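Long-range contacts in Alr4995 protein (Nostoc sp., PDB 6LRF), which acts as a bifunctional arginine dihydrolase and ornithine cyclodeaminase, joining a hydrolase module of the guanidine-modifying superfamily to a C-terminal Rossmann-type module: residues Arg468-Val473 against Val674-Asp679; Val491-Gly496 against Met629-Ser634; Ser509-Glu514 against Leu686-Leu691; Val528-Gln533 against Ser581-Glu586; Val595-Ile600 against Glu618-His623. One frame throughout, in Å; residues are numbered along the deposited sequence.

Interaction 1. Residues Arg468-Val473 against Val674-Asp679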
# COMPACT_ATOMS: atom_id res chain seq x y z
N ARG B 468 9.56 -4.36 -15.63
CA ARG B 468 10.01 -5.47 -16.47
C ARG B 468 8.95 -6.55 -16.59
O ARG B 468 8.70 -7.09 -17.67
CB ARG B 468 11.30 -6.07 -15.91
CG ARG B 468 12.43 -6.11 -16.91
CD ARG B 468 13.70 -6.52 -16.21
NE ARG B 468 14.88 -6.54 -17.06
CZ ARG B 468 15.59 -5.47 -17.38
NH1 ARG B 468 15.24 -4.28 -16.92
NH2 ARG B 468 16.66 -5.59 -18.15
N ARG B 469 8.33 -6.84 -15.45
CA ARG B 469 7.23 -7.77 -15.37
C ARG B 469 6.06 -7.30 -16.24
O ARG B 469 5.59 -8.03 -17.11
CB ARG B 469 6.81 -7.92 -13.90
CG ARG B 469 5.42 -8.49 -13.68
CD ARG B 469 5.38 -10.00 -13.82
NE ARG B 469 4.06 -10.51 -13.47
CZ ARG B 469 3.49 -11.58 -14.01
NH1 ARG B 469 4.12 -12.28 -14.95
NH2 ARG B 469 2.28 -11.96 -13.62
N VAL B 470 5.62 -6.07 -16.01
CA VAL B 470 4.50 -5.50 -16.73
C VAL B 470 4.77 -5.59 -18.23
O VAL B 470 3.89 -5.92 -19.02
CB VAL B 470 4.25 -4.04 -16.32
CG1 VAL B 470 3.44 -3.30 -17.37
CG2 VAL B 470 3.55 -3.99 -14.96
N GLU B 471 6.02 -5.36 -18.60
CA GLU B 471 6.38 -5.33 -20.00
C GLU B 471 6.36 -6.74 -20.61
O GLU B 471 5.99 -6.92 -21.78
CB GLU B 471 7.74 -4.66 -20.15
CG GLU B 471 8.21 -4.51 -21.57
CD GLU B 471 9.51 -3.73 -21.66
OE1 GLU B 471 10.01 -3.30 -20.60
OE2 GLU B 471 10.03 -3.56 -22.79
N LEU B 472 6.72 -7.76 -19.84
CA LEU B 472 6.68 -9.12 -20.36
C LEU B 472 5.22 -9.60 -20.44
O LEU B 472 4.84 -10.23 -21.42
CB LEU B 472 7.53 -10.08 -19.52
CG LEU B 472 8.88 -10.47 -20.15
CD1 LEU B 472 8.71 -10.94 -21.59
CD2 LEU B 472 9.92 -9.34 -20.08
N VAL B 473 4.42 -9.28 -19.43
CA VAL B 473 2.99 -9.57 -19.48
C VAL B 473 2.34 -8.91 -20.70
O VAL B 473 1.60 -9.55 -21.45
CB VAL B 473 2.27 -9.09 -18.21
CG1 VAL B 473 0.75 -9.07 -18.42
CG2 VAL B 473 2.65 -9.97 -17.04
N VAL B 674 -4.00 -13.87 -15.98
CA VAL B 674 -2.79 -13.12 -15.68
C VAL B 674 -3.19 -11.78 -15.04
O VAL B 674 -4.25 -11.21 -15.35
CB VAL B 674 -1.89 -12.90 -16.92
CG1 VAL B 674 -2.46 -11.83 -17.85
CG2 VAL B 674 -0.47 -12.53 -16.48
N GLY B 675 -2.38 -11.33 -14.09
CA GLY B 675 -2.65 -10.08 -13.40
C GLY B 675 -1.39 -9.26 -13.26
O GLY B 675 -0.31 -9.81 -13.00
N VAL B 676 -1.51 -7.95 -13.45
CA VAL B 676 -0.43 -7.01 -13.15
C VAL B 676 -0.98 -5.87 -12.30
O VAL B 676 -2.11 -5.40 -12.50
CB VAL B 676 0.24 -6.41 -14.42
CG1 VAL B 676 1.29 -7.36 -14.96
CG2 VAL B 676 -0.79 -6.08 -15.47
N VAL B 677 -0.17 -5.44 -11.34
CA VAL B 677 -0.51 -4.33 -10.47
C VAL B 677 0.25 -3.13 -10.96
O VAL B 677 1.45 -3.02 -10.72
CB VAL B 677 -0.18 -4.61 -9.02
CG1 VAL B 677 -0.54 -3.40 -8.17
CG2 VAL B 677 -0.92 -5.84 -8.55
N THR B 678 -0.44 -2.25 -11.66
CA THR B 678 0.24 -1.18 -12.36
C THR B 678 -0.77 -0.12 -12.79
O THR B 678 -1.98 -0.27 -12.62
CB THR B 678 1.02 -1.73 -13.58
OG1 THR B 678 1.99 -0.77 -14.03
CG2 THR B 678 0.08 -2.10 -14.73
N ASP B 679 -0.24 0.98 -13.32
CA ASP B 679 -1.05 2.03 -13.92
C ASP B 679 -1.68 1.48 -15.20
O ASP B 679 -0.95 1.03 -16.09
CB ASP B 679 -0.17 3.25 -14.22
CG ASP B 679 -0.93 4.38 -14.87
OD1 ASP B 679 -1.43 4.20 -16.01
OD2 ASP B 679 -1.00 5.48 -14.26
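One face of the Arg-469 guanidinium carries the methyl CG2 of Val-473, a helical turn further on, set off toward the rim. Arg-469 NH2 gives a weak, bent hydrogen bond of 3.4 Å to Gly-675 O. To reach it, the side chain runs anti to the backbone N and then bends at chi2 (80°), sliding past Val-674 in the opposite direction. A flexible arginine suits this partly exposed border. The rest of the contact is made by beta-branched side chains, whose compact, stiff forms suit the helix-sheet interface. Val-473 CG2 meets Val-676 CG1 tip to tip at 3.6 Å and also touches Val-674 CG2, while Val-470 CG2 abuts Thr-678 CB at 3.7 Å. Phe-683 and Leu-686 of helix 680-694 close over Val-676 and Val-470, and Gly-547 of the second subunit packs on Arg-469. Residues 468-473 run roughly antiparallel (145°) to residues 674-677, the segment axes 9.0 Å apart: the layered helix-on-sheet packing of an alpha/beta Rossmann-type domain, at a parallel-sheet strand outermost within this chain.

Interaction 2. Residues Val491-Gly496 against Met629-Ser634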
# COMPACT_ATOMS: atom_id res chain seq x y z
N VAL B 491 -13.17 -10.72 -28.14
CA VAL B 491 -12.48 -10.13 -27.00
C VAL B 491 -13.44 -9.18 -26.30
O VAL B 491 -14.08 -8.35 -26.94
CB VAL B 491 -11.18 -9.41 -27.43
CG1 VAL B 491 -10.57 -8.65 -26.26
CG2 VAL B 491 -10.17 -10.41 -28.03
N VAL B 492 -13.56 -9.32 -24.98
CA VAL B 492 -14.48 -8.48 -24.22
C VAL B 492 -13.64 -7.64 -23.27
O VAL B 492 -12.69 -8.13 -22.67
CB VAL B 492 -15.52 -9.31 -23.44
CG1 VAL B 492 -16.39 -8.42 -22.57
CG2 VAL B 492 -16.39 -10.10 -24.41
N VAL B 493 -13.98 -6.36 -23.17
CA VAL B 493 -13.28 -5.47 -22.26
C VAL B 493 -14.23 -4.98 -21.18
O VAL B 493 -15.38 -4.63 -21.47
CB VAL B 493 -12.66 -4.28 -23.03
CG1 VAL B 493 -12.10 -3.27 -22.07
CG2 VAL B 493 -11.56 -4.78 -23.97
N THR B 494 -13.77 -4.99 -19.94
CA THR B 494 -14.46 -4.29 -18.86
C THR B 494 -13.57 -3.10 -18.50
O THR B 494 -12.35 -3.21 -18.55
CB THR B 494 -14.69 -5.18 -17.62
OG1 THR B 494 -13.44 -5.44 -16.97
CG2 THR B 494 -15.28 -6.51 -18.03
N ALA B 495 -14.15 -1.97 -18.17
CA ALA B 495 -13.30 -0.80 -17.93
C ALA B 495 -13.92 0.14 -16.91
O ALA B 495 -15.13 0.33 -16.92
CB ALA B 495 -13.04 -0.07 -19.25
N GLY B 496 -13.10 0.72 -16.05
CA GLY B 496 -13.56 1.71 -15.09
C GLY B 496 -12.92 3.06 -15.34
O GLY B 496 -12.00 3.17 -16.15
N MSE B 629 -11.20 -14.02 -24.71
CA MSE B 629 -10.40 -13.25 -23.78
C MSE B 629 -11.24 -12.16 -23.17
O MSE B 629 -12.07 -11.56 -23.84
CB MSE B 629 -9.18 -12.66 -24.47
CG MSE B 629 -8.35 -11.77 -23.55
SE MSE B 629 -6.62 -11.25 -24.32
CE MSE B 629 -5.82 -13.02 -24.37
N ILE B 630 -11.00 -11.92 -21.89
CA ILE B 630 -11.60 -10.79 -21.20
C ILE B 630 -10.47 -9.93 -20.67
O ILE B 630 -9.60 -10.41 -19.95
CB ILE B 630 -12.52 -11.26 -20.07
CG1 ILE B 630 -13.59 -12.21 -20.62
CG2 ILE B 630 -13.15 -10.06 -19.35
CD1 ILE B 630 -14.51 -12.74 -19.58
N LEU B 631 -10.47 -8.67 -21.08
CA LEU B 631 -9.50 -7.68 -20.64
C LEU B 631 -10.13 -6.81 -19.54
O LEU B 631 -11.06 -6.04 -19.79
CB LEU B 631 -9.07 -6.82 -21.83
CG LEU B 631 -7.74 -6.09 -21.77
CD1 LEU B 631 -6.62 -7.09 -21.51
CD2 LEU B 631 -7.51 -5.37 -23.10
N MSE B 632 -9.64 -6.94 -18.32
CA MSE B 632 -10.26 -6.24 -17.21
C MSE B 632 -9.40 -5.05 -16.79
O MSE B 632 -8.36 -5.20 -16.14
CB MSE B 632 -10.50 -7.20 -16.04
CG MSE B 632 -11.70 -8.14 -16.26
SE MSE B 632 -11.64 -9.75 -15.14
CE MSE B 632 -9.97 -10.52 -15.78
N LEU B 633 -9.85 -3.87 -17.19
CA LEU B 633 -9.03 -2.67 -17.04
C LEU B 633 -9.54 -1.84 -15.87
O LEU B 633 -10.45 -0.99 -16.01
CB LEU B 633 -9.04 -1.87 -18.35
CG LEU B 633 -8.58 -2.62 -19.61
CD1 LEU B 633 -8.91 -1.81 -20.87
CD2 LEU B 633 -7.09 -2.96 -19.56
N SER B 634 -8.91 -2.09 -14.72
CA SER B 634 -9.27 -1.58 -13.39
C SER B 634 -10.74 -1.20 -13.23
O SER B 634 -11.07 -0.03 -13.11
CB SER B 634 -8.38 -0.38 -13.01
OG SER B 634 -8.52 0.69 -13.91
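Strands 491-495 and 629-633 run parallel at 16° with their axes 4.6 Å apart, joined by five backbone hydrogen bonds in which Val-492, Thr-494 and, just past the strand end, Gly-496 alternate as partners with Met-629, Leu-631 and Leu-633, the shortest being the 2.8 Å bond from Leu-631 N to Val-492 O. On the face bearing Val-493, Leu-631 and Leu-633, Val-493 uses both methyls: Val-493 CG2 lies alongside Leu-631 CB at 3.9 Å, and Val-493 CG1, anti to the backbone N, crosses Leu-633 CD1 obliquely at 3.7 Å. Branched residues of this kind suit a fully buried strand pair. These are central strands of the six-stranded parallel sheet of the Rossmann-type domain, with 519-523 and 651-656 as their outer neighbours. The other face holds Thr-494, whose chi1 of 71° puts OG1 in the crowded position between backbone N and carbonyl carbon. There Thr-494 OG1 lies beside CG of Met-632, a selenomethionine, at 3.3 Å, and hydrogen-bonds to Ser-635 OG, so a small hydroxyl can be buried here with its polar need met. Leu-633 N meets the carbonyl O of the same threonine from 31° above the carbonyl plane. At the strand ends Gly-496 CA passes 3.6 Å from Ser-634 O, where a CB would clash with that oxygen.

Interaction 3. Residues Ser509-Glu514 against Leu686-Leu691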
# COMPACT_ATOMS: atom_id res chain seq x y z
N SER B 509 -9.55 3.60 -26.95
CA SER B 509 -10.22 4.07 -28.17
C SER B 509 -9.62 3.45 -29.40
O SER B 509 -10.31 3.03 -30.33
CB SER B 509 -10.12 5.60 -28.31
OG SER B 509 -10.98 6.27 -27.42
N ARG B 510 -8.29 3.45 -29.43
CA ARG B 510 -7.57 2.93 -30.58
C ARG B 510 -7.81 1.42 -30.73
O ARG B 510 -8.11 0.95 -31.83
CB ARG B 510 -6.08 3.23 -30.44
CG ARG B 510 -5.25 2.57 -31.50
CD ARG B 510 -4.20 3.48 -32.07
NE ARG B 510 -3.49 2.77 -33.13
CZ ARG B 510 -2.29 2.22 -32.99
NH1 ARG B 510 -1.64 2.33 -31.83
NH2 ARG B 510 -1.73 1.58 -34.00
N LEU B 511 -7.70 0.68 -29.63
CA LEU B 511 -8.02 -0.75 -29.63
C LEU B 511 -9.39 -1.06 -30.25
O LEU B 511 -9.53 -1.99 -31.04
CB LEU B 511 -7.96 -1.31 -28.21
CG LEU B 511 -6.56 -1.47 -27.63
CD1 LEU B 511 -6.66 -1.95 -26.20
CD2 LEU B 511 -5.75 -2.44 -28.47
N ILE B 512 -10.41 -0.28 -29.88
CA ILE B 512 -11.77 -0.49 -30.36
C ILE B 512 -11.87 -0.19 -31.86
O ILE B 512 -12.50 -0.92 -32.63
CB ILE B 512 -12.79 0.39 -29.57
CG1 ILE B 512 -12.89 -0.06 -28.11
CG2 ILE B 512 -14.15 0.34 -30.23
CD1 ILE B 512 -13.51 0.97 -27.17
N ARG B 513 -11.24 0.92 -32.26
CA ARG B 513 -11.19 1.37 -33.64
C ARG B 513 -10.56 0.33 -34.58
O ARG B 513 -11.03 0.15 -35.70
CB ARG B 513 -10.39 2.68 -33.72
CG ARG B 513 -10.62 3.51 -34.96
CD ARG B 513 -10.30 4.98 -34.69
NE ARG B 513 -8.90 5.20 -34.31
CZ ARG B 513 -8.51 5.76 -33.16
NH1 ARG B 513 -9.40 6.16 -32.27
NH2 ARG B 513 -7.21 5.92 -32.92
N GLU B 514 -9.54 -0.36 -34.10
CA GLU B 514 -8.76 -1.29 -34.92
C GLU B 514 -9.12 -2.78 -34.77
O GLU B 514 -8.35 -3.66 -35.16
CB GLU B 514 -7.28 -1.09 -34.63
CG GLU B 514 -6.85 0.35 -34.89
CD GLU B 514 -5.37 0.59 -34.68
OE1 GLU B 514 -4.63 -0.38 -34.37
OE2 GLU B 514 -4.93 1.75 -34.83
N LEU B 686 1.79 0.68 -23.48
CA LEU B 686 2.67 -0.41 -23.91
C LEU B 686 1.97 -1.40 -24.83
O LEU B 686 2.55 -1.86 -25.81
CB LEU B 686 3.18 -1.15 -22.69
CG LEU B 686 4.04 -0.35 -21.72
CD1 LEU B 686 4.21 -1.13 -20.43
CD2 LEU B 686 5.37 -0.06 -22.38
N LEU B 687 0.73 -1.75 -24.48
CA LEU B 687 -0.03 -2.70 -25.27
C LEU B 687 -0.20 -2.21 -26.70
O LEU B 687 -0.03 -2.98 -27.66
CB LEU B 687 -1.40 -2.95 -24.63
CG LEU B 687 -2.32 -3.90 -25.40
CD1 LEU B 687 -1.76 -5.33 -25.37
CD2 LEU B 687 -3.72 -3.85 -24.82
N THR B 688 -0.52 -0.93 -26.86
CA THR B 688 -0.70 -0.39 -28.21
C THR B 688 0.65 -0.25 -28.94
O THR B 688 0.74 -0.49 -30.15
CB THR B 688 -1.43 0.98 -28.20
OG1 THR B 688 -0.97 1.76 -27.09
CG2 THR B 688 -2.95 0.77 -28.08
N GLN B 689 1.70 0.12 -28.21
CA GLN B 689 3.04 0.13 -28.78
C GLN B 689 3.43 -1.27 -29.21
O GLN B 689 3.94 -1.47 -30.30
CB GLN B 689 4.06 0.67 -27.77
CG GLN B 689 3.99 2.16 -27.54
CD GLN B 689 4.73 2.57 -26.28
OE1 GLN B 689 4.35 3.53 -25.61
NE2 GLN B 689 5.78 1.83 -25.95
N GLN B 690 3.15 -2.24 -28.35
CA GLN B 690 3.52 -3.62 -28.63
C GLN B 690 2.73 -4.22 -29.79
O GLN B 690 3.23 -5.09 -30.50
CB GLN B 690 3.35 -4.47 -27.38
CG GLN B 690 4.05 -5.79 -27.45
CD GLN B 690 5.56 -5.66 -27.42
OE1 GLN B 690 6.10 -4.57 -27.25
NE2 GLN B 690 6.25 -6.78 -27.58
N LEU B 691 1.50 -3.75 -29.98
CA LEU B 691 0.66 -4.24 -31.07
C LEU B 691 1.11 -3.69 -32.41
O LEU B 691 0.82 -4.25 -33.46
CB LEU B 691 -0.81 -3.87 -30.85
CG LEU B 691 -1.57 -4.76 -29.87
CD1 LEU B 691 -2.79 -4.02 -29.39
CD2 LEU B 691 -1.97 -6.05 -30.55
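Leu-511 spreads its two methyls toward different turns of the facing helix, crossing Leu-687 and Leu-691 each at about a right angle. Its CG stands anti to the carbonyl carbon, chi1 -73°, and this turns the branch toward helix 680-694. Leu-511 CD1 touches Leu-687 CD2 at 3.8 Å, and Leu-511 CD2 presses on Leu-691 CD1 at 3.5 Å, tighter than usual for two methyls. To one side of these leucines, toward Arg-510, Thr-688 CG2 approaches Leu-511 CG; its hydroxyl turns back to Leu-684 O and Ser-685 O of its own helix, so a threonine can sit buried. Arg-510 crosses Thr-688 obliquely, NH1 lying 3.9 Å from Thr-688 CB. Its chain is bent at chi2 (137°), and a very short salt bridge of 2.5 Å from Arg-510 NE to Glu-514 OE2 anchors it, while NH2 pairs with Asp-692. The long, charged arginine thus lies along the partly exposed border of the leucine cluster. Residues 509-513 and 686-691, inclined at 40° with segment axes 10.9 Å apart, pack side by side in the helical layer of a Rossmann-type domain.

Interaction 4. Residues Val528-Gln533 against Ser581-Glu586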
# COMPACT_ATOMS: atom_id res chain seq x y z
N VAL B 528 -19.44 8.56 -18.41
CA VAL B 528 -19.49 10.01 -18.18
C VAL B 528 -18.08 10.62 -18.23
O VAL B 528 -17.90 11.67 -18.82
CB VAL B 528 -20.13 10.39 -16.83
CG1 VAL B 528 -20.13 11.91 -16.66
CG2 VAL B 528 -21.57 9.86 -16.73
N HIS B 529 -17.10 9.97 -17.61
CA HIS B 529 -15.73 10.50 -17.60
C HIS B 529 -15.12 10.53 -19.00
O HIS B 529 -14.41 11.47 -19.34
CB HIS B 529 -14.84 9.67 -16.66
CG HIS B 529 -15.08 9.96 -15.22
ND1 HIS B 529 -14.32 10.87 -14.52
CD2 HIS B 529 -16.00 9.49 -14.35
CE1 HIS B 529 -14.76 10.93 -13.27
NE2 HIS B 529 -15.78 10.11 -13.15
N ASP B 530 -15.37 9.49 -19.78
CA ASP B 530 -14.85 9.44 -21.15
C ASP B 530 -15.45 10.57 -21.97
O ASP B 530 -14.75 11.28 -22.70
CB ASP B 530 -15.18 8.10 -21.80
CG ASP B 530 -14.87 8.08 -23.30
OD1 ASP B 530 -13.66 8.12 -23.67
OD2 ASP B 530 -15.82 7.98 -24.09
N ILE B 531 -16.76 10.76 -21.84
CA ILE B 531 -17.42 11.80 -22.60
C ILE B 531 -16.95 13.17 -22.10
O ILE B 531 -16.64 14.02 -22.90
CB ILE B 531 -18.93 11.64 -22.54
CG1 ILE B 531 -19.33 10.34 -23.24
CG2 ILE B 531 -19.62 12.84 -23.19
CD1 ILE B 531 -20.80 9.97 -23.16
N GLU B 532 -16.84 13.35 -20.79
CA GLU B 532 -16.35 14.62 -20.25
C GLU B 532 -14.95 14.96 -20.76
O GLU B 532 -14.69 16.10 -21.16
CB GLU B 532 -16.35 14.61 -18.72
CG GLU B 532 -16.12 15.98 -18.11
CD GLU B 532 -15.75 15.93 -16.63
OE1 GLU B 532 -15.93 14.88 -15.97
OE2 GLU B 532 -15.24 16.95 -16.13
N GLN B 533 -14.05 13.99 -20.73
CA GLN B 533 -12.67 14.23 -21.14
C GLN B 533 -12.62 14.64 -22.60
O GLN B 533 -11.80 15.47 -22.99
CB GLN B 533 -11.80 12.99 -20.92
CG GLN B 533 -10.57 12.89 -21.85
CD GLN B 533 -9.84 11.53 -21.77
OE1 GLN B 533 -9.09 11.29 -20.83
NE2 GLN B 533 -10.07 10.65 -22.75
N SER B 581 -15.20 12.15 -30.19
CA SER B 581 -14.06 11.28 -29.98
C SER B 581 -14.18 10.53 -28.66
O SER B 581 -14.97 10.92 -27.79
CB SER B 581 -12.76 12.09 -30.00
OG SER B 581 -12.80 13.12 -29.03
N GLY B 582 -13.39 9.47 -28.51
CA GLY B 582 -13.26 8.80 -27.23
C GLY B 582 -13.81 7.39 -27.25
O GLY B 582 -14.26 6.89 -28.29
N VAL B 583 -13.78 6.74 -26.08
CA VAL B 583 -14.19 5.34 -25.99
C VAL B 583 -15.63 5.14 -26.45
O VAL B 583 -15.88 4.34 -27.35
CB VAL B 583 -14.03 4.81 -24.54
CG1 VAL B 583 -14.55 3.38 -24.42
CG2 VAL B 583 -12.57 4.89 -24.13
N MSE B 584 -16.58 5.86 -25.86
CA MSE B 584 -17.98 5.64 -26.18
C MSE B 584 -18.24 6.00 -27.65
O MSE B 584 -19.01 5.33 -28.34
CB MSE B 584 -18.89 6.45 -25.23
CG MSE B 584 -18.58 6.24 -23.73
SE MSE B 584 -18.54 4.33 -23.26
CE MSE B 584 -20.39 4.00 -23.74
N TYR B 585 -17.56 7.03 -28.14
CA TYR B 585 -17.64 7.42 -29.55
C TYR B 585 -17.25 6.28 -30.49
O TYR B 585 -17.97 5.98 -31.43
CB TYR B 585 -16.73 8.62 -29.83
CG TYR B 585 -16.61 8.96 -31.32
CD1 TYR B 585 -17.59 9.71 -31.96
CD2 TYR B 585 -15.53 8.51 -32.07
CE1 TYR B 585 -17.48 10.02 -33.31
CE2 TYR B 585 -15.41 8.81 -33.42
CZ TYR B 585 -16.40 9.56 -34.03
OH TYR B 585 -16.29 9.86 -35.37
N GLU B 586 -16.09 5.67 -30.24
CA GLU B 586 -15.64 4.57 -31.08
C GLU B 586 -16.59 3.38 -31.02
O GLU B 586 -16.77 2.69 -32.03
CB GLU B 586 -14.23 4.12 -30.70
CG GLU B 586 -13.11 5.15 -30.94
CD GLU B 586 -13.02 5.65 -32.40
OE1 GLU B 586 -13.61 5.03 -33.32
OE2 GLU B 586 -12.34 6.68 -32.62
O HOH W 1 -16.66 9.14 -26.41
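Both carboxylate oxygens of Asp-530 accept N-H groups of the first turn of helix 583-589, reaching over from the neighbouring helix 524-536 of the Rossmann-type domain. Asp-530 OD1 accepts from Val-583 N at 2.8 Å and Asp-530 OD2 from Met-584 N at 2.9 Å, the second bond almost straight at 174°. Each donor comes from above the carboxylate plane. A water bridges the two segments as well: it donates to Asp-530 OD2 at 2.7 Å and to Ser-581 O, and accepts from Tyr-585 N at 2.9 Å. Aspartate suits this place, being short enough to meet two adjacent N-H groups, and its charge would probably be stabilised by the positive end of the helix dipole. Chi1 of 170° sets CG anti to the backbone N and directs the group across. Gly-582 occupies the N-cap position, with a positive phi, and a CB there would run into Asp-530 OD1 as well as the preceding carbonyl. Van der Waals contacts surround this polar grip, the Val-583 CG2 methyl lying 3.4 Å from Asp-530 OD1. Ile-570 packs on both Ile-531 and selenomethionine Met-584, whose CG is crossed by Ile-531 CG1 at about a right angle.

Interaction 5. Residues Val595-Ile600 against Glu618-His623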
# COMPACT_ATOMS: atom_id res chain seq x y z
N VAL B 595 -22.54 -2.35 -22.53
CA VAL B 595 -23.55 -2.37 -21.47
C VAL B 595 -23.01 -1.58 -20.29
O VAL B 595 -21.88 -1.82 -19.82
CB VAL B 595 -23.90 -3.81 -21.02
CG1 VAL B 595 -24.95 -3.79 -19.90
CG2 VAL B 595 -24.39 -4.65 -22.20
N LEU B 596 -23.80 -0.62 -19.84
CA LEU B 596 -23.47 0.11 -18.62
C LEU B 596 -24.37 -0.37 -17.49
O LEU B 596 -25.57 -0.11 -17.49
CB LEU B 596 -23.62 1.61 -18.85
CG LEU B 596 -22.87 2.17 -20.07
CD1 LEU B 596 -23.14 3.65 -20.25
CD2 LEU B 596 -21.38 1.92 -19.98
N ALA B 597 -23.80 -1.11 -16.54
CA ALA B 597 -24.58 -1.57 -15.38
C ALA B 597 -24.60 -0.50 -14.34
O ALA B 597 -23.56 0.06 -14.00
CB ALA B 597 -23.98 -2.83 -14.80
N GLY B 598 -25.79 -0.20 -13.82
CA GLY B 598 -25.91 0.84 -12.81
C GLY B 598 -25.26 0.45 -11.49
O GLY B 598 -24.88 -0.70 -11.29
N SER B 599 -25.16 1.42 -10.59
CA SER B 599 -24.70 1.18 -9.23
C SER B 599 -25.39 2.16 -8.28
O SER B 599 -25.99 3.15 -8.73
CB SER B 599 -23.18 1.31 -9.13
OG SER B 599 -22.79 2.65 -8.96
N ILE B 600 -25.31 1.89 -6.98
CA ILE B 600 -25.95 2.74 -5.97
C ILE B 600 -25.35 4.17 -5.94
O ILE B 600 -25.99 5.12 -5.46
CB ILE B 600 -25.85 2.06 -4.57
CG1 ILE B 600 -26.76 2.73 -3.53
CG2 ILE B 600 -24.40 1.98 -4.11
CD1 ILE B 600 -28.23 2.58 -3.84
N GLU B 618 -28.11 -10.19 -17.02
CA GLU B 618 -28.49 -10.93 -18.21
C GLU B 618 -27.79 -10.39 -19.46
O GLU B 618 -27.33 -11.16 -20.31
CB GLU B 618 -30.00 -10.88 -18.40
CG GLU B 618 -30.46 -11.42 -19.74
CD GLU B 618 -31.90 -11.03 -20.08
OE1 GLU B 618 -32.30 -9.87 -19.80
OE2 GLU B 618 -32.62 -11.89 -20.64
N GLU B 619 -27.71 -9.07 -19.58
CA GLU B 619 -27.06 -8.44 -20.72
C GLU B 619 -25.55 -8.70 -20.71
O GLU B 619 -24.95 -8.93 -21.77
CB GLU B 619 -27.35 -6.93 -20.74
CG GLU B 619 -28.82 -6.60 -21.01
CD GLU B 619 -29.17 -5.14 -20.68
OE1 GLU B 619 -28.24 -4.32 -20.57
OE2 GLU B 619 -30.37 -4.82 -20.53
N TYR B 620 -24.93 -8.64 -19.52
CA TYR B 620 -23.51 -9.00 -19.39
C TYR B 620 -23.28 -10.45 -19.86
O TYR B 620 -22.39 -10.72 -20.67
CB TYR B 620 -23.04 -8.87 -17.94
CG TYR B 620 -22.46 -7.50 -17.54
CD1 TYR B 620 -23.04 -6.30 -17.98
CD2 TYR B 620 -21.37 -7.43 -16.68
CE1 TYR B 620 -22.51 -5.05 -17.60
CE2 TYR B 620 -20.84 -6.21 -16.29
CZ TYR B 620 -21.41 -5.02 -16.75
OH TYR B 620 -20.86 -3.82 -16.35
N ALA B 621 -24.10 -11.36 -19.34
CA ALA B 621 -23.94 -12.78 -19.60
C ALA B 621 -24.07 -13.05 -21.09
O ALA B 621 -23.36 -13.88 -21.64
CB ALA B 621 -24.97 -13.59 -18.81
N LYS B 622 -24.98 -12.34 -21.75
CA LYS B 622 -25.19 -12.51 -23.18
C LYS B 622 -23.96 -12.10 -23.98
O LYS B 622 -23.50 -12.82 -24.87
CB LYS B 622 -26.41 -11.72 -23.64
CG LYS B 622 -26.74 -11.94 -25.11
CD LYS B 622 -27.98 -11.16 -25.53
CE LYS B 622 -27.75 -9.65 -25.52
NZ LYS B 622 -26.81 -9.21 -26.60
N HIS B 623 -23.40 -10.93 -23.68
CA HIS B 623 -22.24 -10.49 -24.43
C HIS B 623 -20.99 -11.28 -24.09
O HIS B 623 -20.03 -11.31 -24.86
CB HIS B 623 -22.01 -9.00 -24.21
CG HIS B 623 -23.05 -8.15 -24.85
ND1 HIS B 623 -23.20 -8.07 -26.22
CD2 HIS B 623 -24.02 -7.38 -24.32
CE1 HIS B 623 -24.21 -7.27 -26.50
NE2 HIS B 623 -24.72 -6.83 -25.36
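Val-595 begins a helix-on-sheet contact of the Rossmann-type domain: residues 595-597 of strand 594-597, an outermost strand of the six-stranded parallel sheet within the chain, pack against residues 618-623 of helix 613-624, the segment axes 9.2 Å apart and 144° between their directions. Both methyls of Val-595 are used. Val-595 CG1, anti to the backbone N (chi1 179°), sits in the plane of the Tyr-620 ring at its edge, 3.6 Å from Tyr-620 CE1, and also 3.4 Å from Glu-619 OE1. Val-595 CG2 crosses obliquely to His-623 CD2 at 3.5 Å. The short, forked valine thus puts one methyl on Tyr-620 and Glu-619 and the other on His-623. The other carboxylate oxygen of Glu-619, OE2, is hydrogen-bonded to Gln-610 NE2, which probably helps to hold the group there. Leu-596 points away from the helix, and Ala-597 returns toward it, its small CB lying 3.6 Å from Tyr-620 OH. That hydroxyl is not idle: it hydrogen-bonds to His-638 ND1 and Gly-522 O, which holds the buried ring in place. Ile-600 of the third subunit also packs on Ala-597. Further along, Ile-600 O accepts a hydrogen bond from Gln-617 NE2 of that third subunit.

How the interactions relate
All five contacts lie in one Rossmann-type domain, organised round its six-stranded parallel sheet. Interaction 2 joins two central strands, 491-495 and 629-633, while interactions 1 and 5 pack helices on strands 673-677 and 594-597, outermost within the chain, their centres about 28 Å apart. Interaction 2 lies between them, touching interaction 5 where Val-492 CG2 meets His-623 O. Interactions 3 and 4 join helices and touch each other through the salt bridge of Arg-513 and Glu-586; interaction 3 also meets interaction 1 through Leu-686 and Val-470. Along the chain, 468-473 opens the set and 686-691 closes it, so residues far apart in sequence are tied into one compact domain.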